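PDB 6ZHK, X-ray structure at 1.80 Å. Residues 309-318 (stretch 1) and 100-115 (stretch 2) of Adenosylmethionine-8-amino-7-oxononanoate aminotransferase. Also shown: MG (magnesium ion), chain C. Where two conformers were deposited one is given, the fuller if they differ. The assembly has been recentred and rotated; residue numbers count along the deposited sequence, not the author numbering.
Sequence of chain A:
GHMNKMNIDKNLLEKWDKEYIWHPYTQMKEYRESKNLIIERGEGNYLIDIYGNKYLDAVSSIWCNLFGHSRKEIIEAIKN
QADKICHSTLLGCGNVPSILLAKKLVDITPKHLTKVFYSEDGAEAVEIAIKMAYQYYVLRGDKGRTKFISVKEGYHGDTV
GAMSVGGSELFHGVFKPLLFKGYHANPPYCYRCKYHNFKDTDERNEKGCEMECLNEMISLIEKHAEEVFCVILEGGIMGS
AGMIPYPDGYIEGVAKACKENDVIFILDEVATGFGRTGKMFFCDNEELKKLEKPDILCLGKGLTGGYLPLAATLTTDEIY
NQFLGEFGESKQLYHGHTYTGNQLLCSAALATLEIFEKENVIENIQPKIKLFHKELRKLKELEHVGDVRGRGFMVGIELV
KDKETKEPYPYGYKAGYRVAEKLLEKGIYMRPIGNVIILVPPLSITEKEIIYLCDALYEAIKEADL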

# COMPACT_ATOMS: atom_id res chain seq x y z
N PRO A 309 9.17 1.00 -1.03
CA PRO A 309 7.99 0.17 -1.24
C PRO A 309 7.56 0.20 -2.70
O PRO A 309 6.74 1.01 -3.10
CB PRO A 309 6.95 0.80 -0.30
CG PRO A 309 7.28 2.22 -0.32
CD PRO A 309 8.81 2.27 -0.34
N LEU A 310 7.99 -0.83 -3.43
CA LEU A 310 7.35 -1.08 -4.73
C LEU A 310 6.82 -2.51 -4.80
O LEU A 310 7.45 -3.43 -4.30
CB LEU A 310 8.36 -0.83 -5.85
CG LEU A 310 7.77 -0.90 -7.27
CD1 LEU A 310 6.71 0.19 -7.45
CD2 LEU A 310 8.90 -0.71 -8.28
N ALA A 311 5.65 -2.67 -5.42
CA ALA A 311 5.20 -4.01 -5.73
C ALA A 311 4.67 -4.05 -7.16
O ALA A 311 4.49 -3.01 -7.81
CB ALA A 311 4.21 -4.45 -4.71
N ALA A 312 4.53 -5.27 -7.70
CA ALA A 312 3.98 -5.43 -9.05
C ALA A 312 3.14 -6.70 -9.14
O ALA A 312 3.43 -7.72 -8.48
CB ALA A 312 5.15 -5.54 -10.02
N THR A 313 2.08 -6.64 -9.96
CA THR A 313 1.32 -7.84 -10.27
C THR A 313 1.47 -8.07 -11.77
O THR A 313 1.09 -7.23 -12.57
CB THR A 313 -0.16 -7.58 -9.93
OG1 THR A 313 -0.23 -7.15 -8.56
CG2 THR A 313 -1.01 -8.82 -10.15
N LEU A 314 2.07 -9.19 -12.15
CA LEU A 314 2.26 -9.46 -13.56
C LEU A 314 1.22 -10.50 -14.02
O LEU A 314 0.95 -11.46 -13.30
CB LEU A 314 3.68 -10.04 -13.72
CG LEU A 314 4.74 -8.98 -13.99
CD1 LEU A 314 5.00 -8.08 -12.78
CD2 LEU A 314 5.98 -9.56 -14.66
N THR A 315 0.70 -10.35 -15.25
CA THR A 315 -0.32 -11.26 -15.78
C THR A 315 0.00 -11.61 -17.24
O THR A 315 0.91 -11.03 -17.87
CB THR A 315 -1.74 -10.66 -15.72
OG1 THR A 315 -1.84 -9.72 -16.79
CG2 THR A 315 -2.03 -9.85 -14.48
N THR A 316 -0.76 -12.59 -17.73
CA THR A 316 -0.78 -13.07 -19.10
C THR A 316 -1.57 -12.07 -19.94
O THR A 316 -2.31 -11.26 -19.38
CB THR A 316 -1.44 -14.44 -19.19
OG1 THR A 316 -2.79 -14.25 -18.72
CG2 THR A 316 -0.69 -15.46 -18.37
N ASP A 317 -1.36 -12.09 -21.26
CA ASP A 317 -2.19 -11.24 -22.10
C ASP A 317 -3.65 -11.72 -22.05
O ASP A 317 -4.56 -10.91 -22.28
CB ASP A 317 -1.72 -11.26 -23.56
CG ASP A 317 -0.48 -10.40 -23.80
OD1 ASP A 317 -0.09 -9.62 -22.91
OD2 ASP A 317 0.04 -10.52 -24.91
N GLU A 318 -3.84 -13.02 -21.80
CA GLU A 318 -5.19 -13.58 -21.78
C GLU A 318 -6.02 -12.83 -20.72
O GLU A 318 -7.13 -12.40 -20.96
CB GLU A 318 -5.15 -15.09 -21.55
CG GLU A 318 -6.50 -15.73 -21.17
CD GLU A 318 -7.71 -15.70 -22.11
OE1 GLU A 318 -7.50 -15.48 -23.35
OE2 GLU A 318 -8.91 -15.88 -21.62
MG MG C . 7.78 -12.30 -18.68
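Stretch 2, residues 100-115: LLAKKLVDITPKHLTK

Stretch 1 is extended from about Ala-311 before a helix takes over at Asp-317. Stretch 2 begins in a helix, then passes through a type I beta turn from Pro-110 to Leu-113, closed by Leu-113 N to Pro-110 O at 3.0 Å, and comes out extended at Lys-115. There it meets the strand antiparallel: Thr-315 and Lys-115 form a bridge with CA atoms 5.3 Å apart. Thr-315 N donates to Lys-115 O at 3.1 Å, and Lys-115 N returns the bond to Thr-315 O, also at 3.1 Å. The same Thr-315 O accepts a straighter bond from Thr-114 N at 3.0 Å, so one carbonyl gathers two successive amides. Around this pair the backbones lie close enough for CA-H...O contacts, Leu-314 CA to Lys-115 O at 3.1 Å and Thr-316 CA to His-112 O at 3.4 Å.

A magnesium ion binds the helix and the turn together through shared ligands. Val-106 O, Pro-110 O and Leu-113 O each bind MG at 2.2 Å, Thr-109 OG1 binds MG at 2.6 Å and the O of water 1 binds MG at 2.1 Å. Thr-109 suits the spot because its short hydroxyl reaches the metal while also donating to Leu-105 O, Thr-109 OG1 to Leu-105 O 2.8 Å.

The helix presents leucines to stretch 1. Leu-310 CD2 meets Leu-101 CD2 at 3.7 Å, and the small Ala-312 leaves its CB 4.5 Å from Leu-105 CD1. Leu-314, the residue of stretch 1 most covered by stretch 2, reaches across to the bend: its CD2 lies 3.5 Å from Thr-109 OG1 and 4.0 Å from Leu-105 O, while its CB is 4.4 Å from Leu-113 CB. Leu-314 is buried, and its apolar chain suits such a site.

Polar and van der Waals contacts gather where the strand gives way to helix. Thr-315 and Lys-115 share a face of the sheet, with Thr-315 OG1 3.8 Å from Lys-115 CB. Thr-316 occupies the N-cap position, a favoured place for threonine, whose hydroxyl can take up a free helical amide; its CG2 approaches the edge of the His-112 ring, 3.8 Å from His-112 CD2. The CA-to-CB bond of Asp-317 points sideways, but its carboxylate comes within reach of two donors: Asp-317 OD1 accepts from Thr-114 OG1 at 2.7 Å and forms a salt bridge with Lys-115 NZ at 2.9 Å, the long lysine chain spanning the gap. Water 2 completes the junction, its O accepting from Asp-317 N at 2.8 Å and donating to His-112 O at 3.0 Å.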

# COMPACT_ATOMS: atom_id res chain seq x y z
N LEU A 100 10.70 1.86 -18.46
CA LEU A 100 11.91 1.05 -18.58
C LEU A 100 11.85 -0.16 -17.64
O LEU A 100 12.22 -1.28 -17.97
CB LEU A 100 13.13 1.92 -18.23
CG LEU A 100 13.33 3.17 -19.08
CD1 LEU A 100 14.54 3.96 -18.59
CD2 LEU A 100 13.57 2.76 -20.53
N LEU A 101 11.37 0.07 -16.42
CA LEU A 101 11.25 -1.01 -15.47
C LEU A 101 10.21 -2.05 -15.92
O LEU A 101 10.44 -3.28 -15.71
CB LEU A 101 10.83 -0.41 -14.12
CG LEU A 101 10.60 -1.49 -13.05
CD1 LEU A 101 11.89 -2.33 -12.84
CD2 LEU A 101 10.20 -0.81 -11.74
N ALA A 102 9.11 -1.63 -16.56
CA ALA A 102 8.07 -2.62 -16.89
C ALA A 102 8.67 -3.57 -17.95
O ALA A 102 8.47 -4.76 -17.90
CB ALA A 102 6.78 -1.99 -17.39
N LYS A 103 9.41 -3.01 -18.91
CA LYS A 103 10.03 -3.87 -19.91
C LYS A 103 11.03 -4.82 -19.24
O LYS A 103 11.10 -6.00 -19.58
CB LYS A 103 10.70 -3.00 -20.97
CG LYS A 103 11.51 -3.81 -22.01
CD LYS A 103 11.85 -2.97 -23.24
CE LYS A 103 12.84 -3.62 -24.19
NZ LYS A 103 12.60 -5.08 -24.30
N LYS A 104 11.84 -4.34 -18.30
CA LYS A 104 12.79 -5.23 -17.67
C LYS A 104 12.09 -6.36 -16.92
O LYS A 104 12.55 -7.51 -16.94
CB LYS A 104 13.67 -4.49 -16.67
CG LYS A 104 14.68 -3.47 -17.22
CD LYS A 104 15.72 -4.01 -18.18
CE LYS A 104 16.92 -3.06 -18.28
NZ LYS A 104 17.60 -3.24 -19.57
N LEU A 105 11.01 -6.04 -16.19
CA LEU A 105 10.27 -7.03 -15.41
C LEU A 105 9.65 -8.09 -16.32
O LEU A 105 9.73 -9.26 -15.98
CB LEU A 105 9.18 -6.35 -14.57
CG LEU A 105 9.73 -5.60 -13.36
CD1 LEU A 105 8.65 -4.76 -12.68
CD2 LEU A 105 10.43 -6.52 -12.35
N VAL A 106 9.07 -7.69 -17.47
CA VAL A 106 8.48 -8.64 -18.40
C VAL A 106 9.58 -9.57 -18.92
O VAL A 106 9.37 -10.80 -18.99
CB VAL A 106 7.69 -7.88 -19.50
CG1 VAL A 106 7.32 -8.76 -20.71
CG2 VAL A 106 6.38 -7.25 -18.91
N ASP A 107 10.73 -8.93 -19.28
CA ASP A 107 11.86 -9.66 -19.87
C ASP A 107 12.48 -10.65 -18.89
O ASP A 107 12.95 -11.69 -19.33
CB ASP A 107 12.92 -8.73 -20.47
CG ASP A 107 12.45 -8.04 -21.74
OD1 ASP A 107 11.37 -8.49 -22.32
OD2 ASP A 107 13.09 -7.05 -22.12
N ILE A 108 12.56 -10.34 -17.58
CA ILE A 108 13.21 -11.31 -16.70
C ILE A 108 12.26 -12.35 -16.14
O ILE A 108 12.72 -13.26 -15.47
CB ILE A 108 13.94 -10.67 -15.52
CG1 ILE A 108 12.98 -9.80 -14.72
CG2 ILE A 108 15.19 -9.93 -15.97
CD1 ILE A 108 13.63 -9.28 -13.48
N THR A 109 10.95 -12.18 -16.34
CA THR A 109 10.06 -13.19 -15.78
C THR A 109 9.70 -14.17 -16.87
O THR A 109 9.87 -13.86 -18.05
CB THR A 109 8.77 -12.55 -15.27
OG1 THR A 109 8.32 -11.61 -16.25
CG2 THR A 109 9.03 -11.76 -14.01
N PRO A 110 9.10 -15.34 -16.52
CA PRO A 110 8.59 -16.26 -17.54
C PRO A 110 7.87 -15.55 -18.69
O PRO A 110 7.28 -14.45 -18.57
CB PRO A 110 7.70 -17.24 -16.75
CG PRO A 110 8.41 -17.28 -15.37
CD PRO A 110 8.89 -15.84 -15.16
N LYS A 111 8.00 -16.24 -19.84
CA LYS A 111 7.63 -15.60 -21.08
C LYS A 111 6.13 -15.38 -21.21
O LYS A 111 5.76 -14.55 -22.01
CB LYS A 111 8.18 -16.33 -22.31
CG LYS A 111 9.55 -15.78 -22.74
CD LYS A 111 10.67 -16.07 -21.75
CE LYS A 111 11.30 -14.83 -21.12
NZ LYS A 111 11.85 -15.06 -19.75
N HIS A 112 5.30 -16.14 -20.47
CA HIS A 112 3.86 -15.94 -20.61
C HIS A 112 3.42 -14.74 -19.77
O HIS A 112 2.26 -14.36 -19.87
CB HIS A 112 3.04 -17.17 -20.20
CG HIS A 112 3.27 -17.57 -18.78
ND1 HIS A 112 4.44 -18.18 -18.39
CD2 HIS A 112 2.51 -17.44 -17.67
CE1 HIS A 112 4.41 -18.39 -17.08
NE2 HIS A 112 3.24 -17.95 -16.62
N LEU A 113 4.33 -14.19 -18.97
CA LEU A 113 3.94 -13.02 -18.15
C LEU A 113 4.49 -11.77 -18.82
O LEU A 113 5.72 -11.53 -18.87
CB LEU A 113 4.47 -13.17 -16.72
CG LEU A 113 4.00 -14.41 -15.94
CD1 LEU A 113 4.80 -14.64 -14.65
CD2 LEU A 113 2.51 -14.29 -15.57
N THR A 114 3.54 -10.98 -19.33
CA THR A 114 3.78 -9.98 -20.35
C THR A 114 3.22 -8.61 -19.96
O THR A 114 3.35 -7.65 -20.73
CB THR A 114 3.11 -10.41 -21.67
OG1 THR A 114 1.78 -10.80 -21.35
CG2 THR A 114 3.82 -11.59 -22.31
N LYS A 115 2.54 -8.52 -18.82
CA LYS A 115 1.93 -7.22 -18.49
C LYS A 115 2.22 -6.92 -17.02
O LYS A 115 2.34 -7.86 -16.23
CB LYS A 115 0.41 -7.28 -18.67
CG LYS A 115 -0.02 -7.42 -20.15
CD LYS A 115 0.32 -6.16 -20.93
CE LYS A 115 -0.16 -6.19 -22.38
NZ LYS A 115 0.82 -6.87 -23.24
O HOH W 1 7.89 -12.26 -20.80
O HOH W 2 0.59 -13.90 -22.28